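Local atomic coordinates of UPF0255 protein frsA (Vibrio vulnificus, PDB entry 4I4C), a protein that probably hydrolyses carboxylic esters as a serine esterase of the alpha/beta-hydrolase superfamily. Residues 332-335 against 336-339. Sequence-based numbering, arbitrary orientation.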
ATOM      1  N   TYR A 332      10.778 -17.867  13.539  1.00 27.22           N
ATOM      2  CA  TYR A 332       9.984 -19.087  13.601  1.00 30.00           C
ATOM      3  C   TYR A 332       8.646 -18.785  14.263  1.00 30.77           C
ATOM      4  O   TYR A 332       7.602 -19.240  13.810  1.00 31.08           O
ATOM      5  CB  TYR A 332      10.729 -20.187  14.361  1.00 32.86           C
ATOM      6  CG  TYR A 332      12.136 -20.408  13.857  1.00 37.69           C
ATOM      7  CD1 TYR A 332      12.380 -21.172  12.722  1.00 31.04           C
ATOM      8  CD2 TYR A 332      13.221 -19.835  14.512  1.00 40.36           C
ATOM      9  CE1 TYR A 332      13.669 -21.367  12.255  1.00 36.56           C
ATOM     10  CE2 TYR A 332      14.513 -20.023  14.058  1.00 43.42           C
ATOM     11  CZ  TYR A 332      14.734 -20.788  12.928  1.00 43.93           C
ATOM     12  OH  TYR A 332      16.029 -20.969  12.483  1.00 47.57           O
ATOM     13  N   SER A 333       8.690 -18.001  15.329  1.00 27.73           N
ATOM     14  CA  SER A 333       7.473 -17.617  16.022  1.00 29.25           C
ATOM     15  C   SER A 333       6.613 -16.692  15.157  1.00 25.45           C
ATOM     16  O   SER A 333       5.419 -16.916  15.017  1.00 27.89           O
ATOM     17  CB  SER A 333       7.802 -16.962  17.352  1.00 26.75           C
ATOM     18  OG  SER A 333       6.624 -16.482  17.959  1.00 33.09           O
ATOM     19  N   LEU A 334       7.224 -15.659  14.580  1.00 25.35           N
ATOM     20  CA  LEU A 334       6.527 -14.784  13.636  1.00 24.26           C
ATOM     21  C   LEU A 334       5.802 -15.534  12.502  1.00 27.42           C
ATOM     22  O   LEU A 334       4.664 -15.206  12.155  1.00 25.13           O
ATOM     23  CB  LEU A 334       7.502 -13.768  13.042  1.00 23.56           C
ATOM     24  CG  LEU A 334       6.970 -12.743  12.039  1.00 28.17           C
ATOM     25  CD1 LEU A 334       5.744 -12.077  12.606  1.00 26.75           C
ATOM     26  CD2 LEU A 334       8.051 -11.695  11.714  1.00 25.74           C
ATOM     27  N   SER A 335       6.465 -16.534  11.934  1.00 21.79           N
ATOM     28  CA  SER A 335       5.909 -17.305  10.830  1.00 29.74           C
ATOM     29  C   SER A 335       4.686 -18.112  11.256  1.00 24.26           C
ATOM     30  O   SER A 335       3.737 -18.247  10.487  1.00 30.28           O
ATOM     31  CB  SER A 335       6.956 -18.263  10.267  1.00 28.45           C
ATOM     32  OG  SER A 335       7.348 -19.202  11.257  1.00 29.20           O
ATOM     33  N   GLY A 336       4.728 -18.667  12.463  1.00 26.12           N
ATOM     34  CA  GLY A 336       3.607 -19.427  12.986  1.00 32.65           C
ATOM     35  C   GLY A 336       2.424 -18.532  13.304  1.00 32.98           C
ATOM     36  O   GLY A 336       1.267 -18.917  13.141  1.00 31.53           O
ATOM     37  N   GLN A 337       2.719 -17.318  13.751  1.00 30.69           N
ATOM     38  CA  GLN A 337       1.672 -16.394  14.163  1.00 30.32           C
ATOM     39  C   GLN A 337       0.838 -15.833  13.018  1.00 31.83           C
ATOM     40  O   GLN A 337      -0.340 -15.531  13.210  1.00 46.67           O
ATOM     41  CB  GLN A 337       2.253 -15.248  14.990  1.00 27.85           C
ATOM     42  CG  GLN A 337       2.598 -15.622  16.425  1.00 31.63           C
ATOM     43  CD  GLN A 337       3.465 -14.566  17.109  1.00 33.36           C
ATOM     44  OE1 GLN A 337       4.163 -13.784  16.444  1.00 26.47           O
ATOM     45  NE2 GLN A 337       3.425 -14.540  18.440  1.00 33.07           N
ATOM     46  N   MET A 338       1.427 -15.677  11.834  1.00 23.73           N
ATOM     47  CA  MET A 338       0.681 -15.060  10.734  1.00 24.76           C
ATOM     48  C   MET A 338      -0.397 -15.948  10.086  1.00 28.42           C
ATOM     49  O   MET A 338      -1.225 -15.454   9.313  1.00 28.69           O
ATOM     50  CB  MET A 338       1.621 -14.489   9.681  1.00 32.82           C
ATOM     51  CG  MET A 338       2.222 -13.141  10.085  1.00 28.87           C
ATOM     52  SD  MET A 338       3.417 -12.691   8.862  1.00 78.26           S
ATOM     53  CE  MET A 338       4.509 -14.088   9.003  1.00 28.80           C
ATOM     54  N   ALA A 339      -0.396 -17.238  10.413  1.00 21.27           N
ATOM     55  CA  ALA A 339      -1.429 -18.148   9.910  1.00 22.33           C
ATOM     56  C   ALA A 339      -2.835 -17.606  10.210  1.00 31.18           C
ATOM     57  O   ALA A 339      -3.771 -17.792   9.423  1.00 31.09           O
ATOM     58  CB  ALA A 339      -1.246 -19.537  10.490  1.00 22.63           C
TER
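Three consecutive i to i+4 bonds, from Gly-336, Gln-337 and Met-338 back to Tyr-332, Ser-333 and Leu-334, mark alpha-helical geometry along the helix that contains residues 331-337 of this alpha/beta-hydrolase-family protein. Each runs from a backbone N to the carbonyl oxygen four residues earlier, with Gln-337 N 3.0 Å from Ser-333 O. Of these, the Gln-337 bond meets its acceptor nearly head-on, with a C=O...N angle of 162°. Gln-337 N also makes a weak i to i+3 bond with Leu-334 O.

A side-chain hydroxyl adds to the backbone pattern. Ser-335 OG, turned in between its own N and carbonyl carbon (chi1 63°), donates to Tyr-332 O over 2.6 Å from above the carbonyl plane. Gly-336 N reaches the same oxygen from the same face, and two donors grip it; Gln-310 NE2 also bonds the buried hydroxyl.

On the exposed flank, Gln-337 runs its CG past Ser-333 O at 3.4 Å, while its OE1 is hydrogen-bonded to Lys-326 NZ.

The apolar contact faces inward, where Leu-334 and Met-338 both touch Leu-320 of helix 314-323, and the Met-338 side chain lies about 6 Å from the bound hexanoic acid. A bend about SD-CG (chi3 -59°) folds the methionine tip back over the preceding turn, bringing CE to 4.1 Å from Leu-334 CG and 3.3 Å from Leu-334 O.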